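PDB 2WLR: putative thiosulfate sulfurtransferase YNJE from Escherichia coli, which catalyses the transfer of sulfur from thiosulfate to cyanide in the periplasm, yielding thiocyanate and sulfite. Local coordinates for residues Ala4-Gln16 against Gln96-Asp108. Residues are numbered along the deposited sequence; the frame is centred on the assembly and turned at random.
Sequences AELAKPLTLDQLQ and QKAGLTHISILSD
Ala4 O is gripped twice: Gln96 NE2, at the end of an extended side chain, donates to it at 2.9 Å, and Lys92 of the same helix 85-97 is a second donor. The Gln96 bond is nearly straight and lies in the amide plane, although the donor stands above the carbonyl plane of Ala4. Farther along, Ala7 N bonds to Ile103 O, while a water accepts the N-H of Ile105 and donates to Ala7 O, joining the backbones where they do not bond directly. Ser104 OG, anti to its own carbonyl carbon (chi1 -61°), reaches over to donate to Lys8 O at 2.8 Å; it also lies 3.5 Å from Ala7 CB. Beyond it Leu10 N bonds to Ile105 O and Ser107 N to Leu10 O, the two bonds of a single parallel bridge between Leu10 and Leu106. In this rhodanese-like domain the N-terminal segment thus runs beside strand 103-105, the outermost strand of the parallel sheet, which pairs with strand 79-82 on its other side. Pro9 CB meets Ile105 CG2 at 3.6 Å, and Leu6 CD2 packs on Ile103 CG2. Inward, Leu106 CD1 sits 3.4 Å from Leu12 N and also touches Leu15 CD2 at 4.2 Å. Thr11 N-caps helix 12-17 in a capping box with Gln14. Asp108, its CG between backbone N and carbonyl carbon (chi1 67°), turns OD1 to Leu12 N at 2.9 Å, on the syn side but 27° out of the carboxylate plane. Were Asp108 an alanine, Leu12 N would probably lose its acceptor in the first turn of the helix and Arg115 its carboxylate mate. The salt bridge to Arg115, outside the two segments, is made by Asp108 OD2, which also accepts from a water that in turn receives the N-H of Asp13.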
ATOM      1  N   ALA A   4     -19.368 -31.405   7.846  1.00 36.14           N
ATOM      2  CA  ALA A   4     -18.577 -30.362   7.121  1.00 35.46           C
ATOM      3  C   ALA A   4     -19.433 -29.172   6.677  1.00 35.35           C
ATOM      4  O   ALA A   4     -18.898 -28.175   6.190  1.00 34.48           O
ATOM      5  CB  ALA A   4     -17.855 -30.974   5.917  1.00 35.38           C
ATOM      6  N   GLU A   5     -20.753 -29.268   6.844  1.00 35.24           N
ATOM      7  CA  GLU A   5     -21.648 -28.150   6.506  1.00 35.31           C
ATOM      8  C   GLU A   5     -21.465 -26.964   7.452  1.00 34.46           C
ATOM      9  O   GLU A   5     -20.915 -27.093   8.548  1.00 33.79           O
ATOM     10  CB  GLU A   5     -23.117 -28.586   6.535  1.00 35.79           C
ATOM     11  CG  GLU A   5     -23.594 -29.277   5.266  1.00 38.06           C
ATOM     12  CD  GLU A   5     -25.065 -29.663   5.334  1.00 40.96           C
ATOM     13  OE1 GLU A   5     -25.642 -29.656   6.448  1.00 43.57           O
ATOM     14  OE2 GLU A   5     -25.647 -29.966   4.266  1.00 44.07           O
ATOM     15  N   LEU A   6     -21.947 -25.807   7.012  1.00 33.47           N
ATOM     16  CA  LEU A   6     -21.927 -24.599   7.829  1.00 32.75           C
ATOM     17  C   LEU A   6     -22.860 -24.747   9.024  1.00 31.76           C
ATOM     18  O   LEU A   6     -23.913 -25.385   8.917  1.00 32.34           O
ATOM     19  CB  LEU A   6     -22.351 -23.388   6.990  1.00 32.70           C
ATOM     20  CG  LEU A   6     -21.428 -23.033   5.822  1.00 32.62           C
ATOM     21  CD1 LEU A   6     -22.178 -22.329   4.692  1.00 33.28           C
ATOM     22  CD2 LEU A   6     -20.264 -22.195   6.321  1.00 33.00           C
ATOM     23  N   ALA A   7     -22.465 -24.164  10.161  1.00 30.81           N
ATOM     24  CA  ALA A   7     -23.337 -24.034  11.335  1.00 29.59           C
ATOM     25  C   ALA A   7     -24.548 -23.161  10.973  1.00 28.41           C
ATOM     26  O   ALA A   7     -24.714 -22.792   9.806  1.00 28.63           O
ATOM     27  CB  ALA A   7     -22.567 -23.430  12.490  1.00 29.72           C
ATOM     28  N   LYS A   8     -25.397 -22.822  11.945  1.00 27.16           N
ATOM     29  CA  LYS A   8     -26.631 -22.104  11.607  1.00 25.86           C
ATOM     30  C   LYS A   8     -26.319 -20.655  11.136  1.00 23.77           C
ATOM     31  O   LYS A   8     -25.464 -19.985  11.733  1.00 22.15           O
ATOM     32  CB  LYS A   8     -27.652 -22.143  12.761  1.00 26.84           C
ATOM     33  CG  LYS A   8     -27.444 -21.144  13.871  1.00 29.39           C
ATOM     34  CD  LYS A   8     -28.744 -20.854  14.642  1.00 32.37           C
ATOM     35  CE  LYS A   8     -28.832 -19.361  14.988  1.00 33.84           C
ATOM     36  NZ  LYS A   8     -29.201 -18.498  13.805  1.00 34.51           N
ATOM     37  N   PRO A   9     -26.983 -20.192  10.060  1.00 22.07           N
ATOM     38  CA  PRO A   9     -26.703 -18.832   9.554  1.00 21.10           C
ATOM     39  C   PRO A   9     -26.983 -17.748  10.591  1.00 20.22           C
ATOM     40  O   PRO A   9     -27.855 -17.914  11.446  1.00 20.53           O
ATOM     41  CB  PRO A   9     -27.660 -18.671   8.373  1.00 21.55           C
ATOM     42  CG  PRO A   9     -28.163 -20.061   8.048  1.00 22.12           C
ATOM     43  CD  PRO A   9     -28.017 -20.881   9.267  1.00 22.48           C
ATOM     44  N   LEU A  10     -26.218 -16.664  10.528  1.00 18.11           N
ATOM     45  CA  LEU A  10     -26.331 -15.565  11.482  1.00 18.29           C
ATOM     46  C   LEU A  10     -26.458 -14.261  10.729  1.00 15.91           C
ATOM     47  O   LEU A  10     -25.769 -14.069   9.716  1.00 15.54           O
ATOM     48  CB  LEU A  10     -25.067 -15.493  12.355  1.00 19.10           C
ATOM     49  CG  LEU A  10     -24.804 -16.608  13.379  1.00 21.99           C
ATOM     50  CD1 LEU A  10     -23.369 -16.535  13.869  1.00 23.08           C
ATOM     51  CD2 LEU A  10     -25.770 -16.549  14.547  1.00 24.23           C
ATOM     52  N   THR A  11     -27.334 -13.367  11.185  1.00 14.52           N
ATOM     53  CA  THR A  11     -27.326 -11.999  10.683  1.00 14.68           C
ATOM     54  C   THR A  11     -26.207 -11.249  11.377  1.00 14.17           C
ATOM     55  O   THR A  11     -25.656 -11.726  12.389  1.00 12.94           O
ATOM     56  CB  THR A  11     -28.631 -11.281  10.969  1.00 13.06           C
ATOM     57  OG1 THR A  11     -28.804 -11.196  12.401  1.00 14.40           O
ATOM     58  CG2 THR A  11     -29.789 -12.004  10.301  1.00 16.57           C
ATOM     59  N   LEU A  12     -25.855 -10.077  10.860  1.00 13.63           N
ATOM     60  CA  LEU A  12     -24.840  -9.273  11.489  1.00 13.75           C
ATOM     61  C   LEU A  12     -25.224  -8.951  12.931  1.00 14.21           C
ATOM     62  O   LEU A  12     -24.385  -8.983  13.803  1.00 13.45           O
ATOM     63  CB  LEU A  12     -24.552  -7.985  10.715  1.00 13.91           C
ATOM     64  CG  LEU A  12     -23.342  -7.161  11.191  1.00 14.28           C
ATOM     65  CD1 LEU A  12     -22.058  -7.954  11.034  1.00 17.09           C
ATOM     66  CD2 LEU A  12     -23.282  -5.817  10.465  1.00 16.30           C
ATOM     67  N   ASP A  13     -26.477  -8.582  13.177  1.00 14.25           N
ATOM     68  CA  ASP A  13     -26.877  -8.255  14.556  1.00 15.27           C
ATOM     69  C   ASP A  13     -26.707  -9.451  15.476  1.00 14.60           C
ATOM     70  O   ASP A  13     -26.277  -9.298  16.621  1.00 14.02           O
ATOM     71  CB  ASP A  13     -28.328  -7.785  14.642  1.00 16.30           C
ATOM     72  CG  ASP A  13     -28.718  -7.399  16.058  1.00 20.89           C
ATOM     73  OD1 ASP A  13     -28.272  -6.321  16.520  1.00 28.11           O
ATOM     74  OD2 ASP A  13     -29.443  -8.182  16.726  1.00 27.76           O
ATOM     75  N   GLN A  14     -27.095 -10.630  15.010  1.00 13.97           N
ATOM     76  CA  GLN A  14     -26.907 -11.852  15.778  1.00 13.91           C
ATOM     77  C   GLN A  14     -25.441 -12.128  16.051  1.00 14.09           C
ATOM     78  O   GLN A  14     -25.033 -12.469  17.168  1.00 14.82           O
ATOM     79  CB  GLN A  14     -27.542 -13.032  15.071  1.00 13.82           C
ATOM     80  CG  GLN A  14     -29.044 -12.998  15.094  1.00 16.44           C
ATOM     81  CD  GLN A  14     -29.640 -14.141  14.299  1.00 18.11           C
ATOM     82  OE1 GLN A  14     -29.252 -14.398  13.161  1.00 18.20           O
ATOM     83  NE2 GLN A  14     -30.590 -14.859  14.904  1.00 21.52           N
ATOM     84  N   LEU A  15     -24.637 -11.975  15.015  1.00 13.74           N
ATOM     85  CA  LEU A  15     -23.212 -12.162  15.154  1.00 13.21           C
ATOM     86  C   LEU A  15     -22.617 -11.246  16.221  1.00 14.85           C
ATOM     87  O   LEU A  15     -21.791 -11.676  17.035  1.00 15.18           O
ATOM     88  CB  LEU A  15     -22.552 -11.927  13.792  1.00 12.73           C
ATOM     89  CG  LEU A  15     -21.053 -12.224  13.718  1.00 11.88           C
ATOM     90  CD1 LEU A  15     -20.730 -13.702  13.846  1.00 13.22           C
ATOM     91  CD2 LEU A  15     -20.502 -11.688  12.396  1.00 13.44           C
ATOM     92  N   GLN A  16     -23.016  -9.972  16.214  1.00 15.09           N
ATOM     93  CA  GLN A  16     -22.523  -9.007  17.188  1.00 16.12           C
ATOM     94  C   GLN A  16     -22.959  -9.354  18.607  1.00 16.62           C
ATOM     95  O   GLN A  16     -22.171  -9.228  19.552  1.00 18.79           O
ATOM     96  CB  GLN A  16     -22.987  -7.593  16.826  1.00 17.16           C
ATOM     97  CG  GLN A  16     -22.252  -7.013  15.605  1.00 19.60           C
ATOM     98  CD  GLN A  16     -22.929  -5.755  15.051  1.00 23.24           C
ATOM     99  OE1 GLN A  16     -24.034  -5.404  15.466  1.00 26.60           O
ATOM    100  NE2 GLN A  16     -22.258  -5.064  14.107  1.00 24.10           N
ATOM    101  N   GLN A  96     -12.011 -24.934   8.964  1.00 12.09           N
ATOM    102  CA  GLN A  96     -12.348 -26.176   9.687  1.00 13.91           C
ATOM    103  C   GLN A  96     -11.093 -26.990   9.984  1.00 14.47           C
ATOM    104  O   GLN A  96     -10.884 -27.417  11.115  1.00 14.50           O
ATOM    105  CB  GLN A  96     -13.329 -27.034   8.882  1.00 13.99           C
ATOM    106  CG  GLN A  96     -14.741 -26.472   8.813  1.00 16.38           C
ATOM    107  CD  GLN A  96     -15.642 -27.244   7.862  1.00 18.51           C
ATOM    108  OE1 GLN A  96     -15.177 -27.958   6.969  1.00 21.68           O
ATOM    109  NE2 GLN A  96     -16.938 -27.079   8.028  1.00 21.31           N
ATOM    110  N   LYS A  97     -10.244 -27.154   8.985  1.00 15.38           N
ATOM    111  CA  LYS A  97      -9.001 -27.915   9.152  1.00 16.41           C
ATOM    112  C   LYS A  97      -8.036 -27.193  10.097  1.00 16.55           C
ATOM    113  O   LYS A  97      -7.200 -27.839  10.741  1.00 17.89           O
ATOM    114  CB  LYS A  97      -8.372 -28.204   7.796  1.00 16.75           C
ATOM    115  CG  LYS A  97      -9.150 -29.224   6.988  1.00 19.53           C
ATOM    116  CD  LYS A  97      -8.758 -29.183   5.519  1.00 22.29           C
ATOM    117  CE  LYS A  97      -9.624 -30.072   4.632  1.00 24.83           C
ATOM    118  NZ  LYS A  97      -9.210 -29.976   3.185  1.00 26.08           N
ATOM    119  N   ALA A  98      -8.164 -25.866  10.205  1.00 16.01           N
ATOM    120  CA  ALA A  98      -7.379 -25.075  11.159  1.00 16.52           C
ATOM    121  C   ALA A  98      -7.894 -25.165  12.598  1.00 16.99           C
ATOM    122  O   ALA A  98      -7.253 -24.676  13.499  1.00 18.50           O
ATOM    123  CB  ALA A  98      -7.331 -23.594  10.712  1.00 16.48           C
ATOM    124  N   GLY A  99      -9.074 -25.736  12.807  1.00 17.83           N
ATOM    125  CA  GLY A  99      -9.585 -25.934  14.152  1.00 18.63           C
ATOM    126  C   GLY A  99     -10.774 -25.092  14.588  1.00 19.17           C
ATOM    127  O   GLY A  99     -11.261 -25.258  15.713  1.00 20.63           O
ATOM    128  N   LEU A 100     -11.262 -24.187  13.742  1.00 18.75           N
ATOM    129  CA  LEU A 100     -12.372 -23.325  14.161  1.00 18.34           C
ATOM    130  C   LEU A 100     -13.628 -24.153  14.178  1.00 18.48           C
ATOM    131  O   LEU A 100     -13.888 -24.867  13.209  1.00 17.65           O
ATOM    132  CB  LEU A 100     -12.551 -22.132  13.223  1.00 18.85           C
ATOM    133  CG  LEU A 100     -11.484 -21.070  13.386  1.00 19.42           C
ATOM    134  CD1 LEU A 100     -10.204 -21.567  12.823  1.00 24.34           C
ATOM    135  CD2 LEU A 100     -11.878 -19.730  12.718  1.00 20.52           C
ATOM    136  N   THR A 101     -14.402 -24.056  15.263  1.00 18.70           N
ATOM    137  CA  THR A 101     -15.539 -24.975  15.479  1.00 19.01           C
ATOM    138  C   THR A 101     -16.929 -24.398  15.220  1.00 18.91           C
ATOM    139  O   THR A 101     -17.915 -25.130  15.254  1.00 19.26           O
ATOM    140  CB  THR A 101     -15.501 -25.559  16.915  1.00 18.83           C
ATOM    141  OG1 THR A 101     -15.688 -24.515  17.855  1.00 20.82           O
ATOM    142  CG2 THR A 101     -14.147 -26.225  17.193  1.00 19.66           C
ATOM    143  N   HIS A 102     -17.025 -23.105  14.926  1.00 18.07           N
ATOM    144  CA  HIS A 102     -18.334 -22.485  14.763  1.00 18.46           C
ATOM    145  C   HIS A 102     -18.310 -21.561  13.547  1.00 17.28           C
ATOM    146  O   HIS A 102     -18.101 -20.365  13.714  1.00 18.59           O
ATOM    147  CB  HIS A 102     -18.672 -21.687  16.023  1.00 19.15           C
ATOM    148  CG  HIS A 102     -20.097 -21.248  16.091  1.00 22.56           C
ATOM    149  ND1 HIS A 102     -20.859 -21.011  14.966  1.00 26.01           N
ATOM    150  CD2 HIS A 102     -20.889 -20.959  17.151  1.00 24.62           C
ATOM    151  CE1 HIS A 102     -22.070 -20.626  15.328  1.00 25.29           C
ATOM    152  NE2 HIS A 102     -22.116 -20.587  16.647  1.00 26.70           N
ATOM    153  N   ILE A 103     -18.503 -22.137  12.363  1.00 16.05           N
ATOM    154  CA  ILE A 103     -18.379 -21.429  11.080  1.00 16.52           C
ATOM    155  C   ILE A 103     -19.720 -21.417  10.387  1.00 16.87           C
ATOM    156  O   ILE A 103     -20.258 -22.462  10.026  1.00 17.76           O
ATOM    157  CB  ILE A 103     -17.347 -22.099  10.160  1.00 16.25           C
ATOM    158  CG1 ILE A 103     -15.989 -22.203  10.851  1.00 17.66           C
ATOM    159  CG2 ILE A 103     -17.180 -21.314   8.817  1.00 14.89           C
ATOM    160  CD1 ILE A 103     -14.984 -23.007  10.078  1.00 19.46           C
ATOM    161  N   SER A 104     -20.275 -20.216  10.223  1.00 16.87           N
ATOM    162  CA  SER A 104     -21.589 -19.996   9.606  1.00 16.97           C
ATOM    163  C   SER A 104     -21.462 -19.093   8.379  1.00 16.52           C
ATOM    164  O   SER A 104     -20.375 -18.583   8.095  1.00 15.09           O
ATOM    165  CB  SER A 104     -22.493 -19.271  10.594  1.00 17.47           C
ATOM    166  OG  SER A 104     -22.688 -20.022  11.778  1.00 19.57           O
ATOM    167  N   ILE A 105     -22.566 -18.912   7.672  1.00 16.07           N
ATOM    168  CA  ILE A 105     -22.682 -17.858   6.664  1.00 16.12           C
ATOM    169  C   ILE A 105     -23.289 -16.612   7.318  1.00 14.89           C
ATOM    170  O   ILE A 105     -24.122 -16.715   8.239  1.00 14.41           O
ATOM    171  CB  ILE A 105     -23.544 -18.326   5.491  1.00 16.86           C
ATOM    172  CG1 ILE A 105     -23.410 -17.395   4.307  1.00 20.28           C
ATOM    173  CG2 ILE A 105     -25.011 -18.418   5.889  1.00 21.22           C
ATOM    174  CD1 ILE A 105     -23.774 -18.057   3.018  1.00 25.53           C
ATOM    175  N   LEU A 106     -22.833 -15.435   6.895  1.00 12.74           N
ATOM    176  CA  LEU A 106     -23.417 -14.177   7.337  1.00 12.01           C
ATOM    177  C   LEU A 106     -24.597 -13.928   6.410  1.00 12.68           C
ATOM    178  O   LEU A 106     -24.406 -13.582   5.234  1.00 12.98           O
ATOM    179  CB  LEU A 106     -22.392 -13.038   7.318  1.00 11.57           C
ATOM    180  CG  LEU A 106     -22.900 -11.687   7.823  1.00 13.04           C
ATOM    181  CD1 LEU A 106     -23.305 -11.735   9.251  1.00 15.36           C
ATOM    182  CD2 LEU A 106     -21.798 -10.631   7.625  1.00 13.71           C
ATOM    183  N   SER A 107     -25.813 -14.181   6.911  1.00 14.23           N
ATOM    184  CA  SER A 107     -26.981 -14.320   6.040  1.00 15.38           C
ATOM    185  C   SER A 107     -27.370 -13.040   5.338  1.00 15.60           C
ATOM    186  O   SER A 107     -27.768 -13.087   4.176  1.00 17.26           O
ATOM    187  CB  SER A 107     -28.204 -14.871   6.788  1.00 16.27           C
ATOM    188  OG  SER A 107     -28.493 -14.114   7.927  1.00 18.87           O
ATOM    189  N   ASP A 108     -27.187 -11.911   6.013  1.00 14.80           N
ATOM    190  CA  ASP A 108     -27.573 -10.608   5.463  1.00 13.86           C
ATOM    191  C   ASP A 108     -26.380  -9.807   4.925  1.00 12.67           C
ATOM    192  O   ASP A 108     -26.491  -8.613   4.707  1.00 11.45           O
ATOM    193  CB  ASP A 108     -28.425  -9.778   6.466  1.00 13.73           C
ATOM    194  CG  ASP A 108     -27.662  -9.340   7.715  1.00 15.27           C
ATOM    195  OD1 ASP A 108     -26.587  -9.922   8.014  1.00 15.02           O
ATOM    196  OD2 ASP A 108     -28.123  -8.385   8.386  1.00 18.28           O
TER
HETATM  197  O   HOH W   1     -24.620 -20.925   7.900  1.00 25.43           O
HETATM  198  O   HOH W   2     -28.345  -7.761  11.080  1.00 19.23           O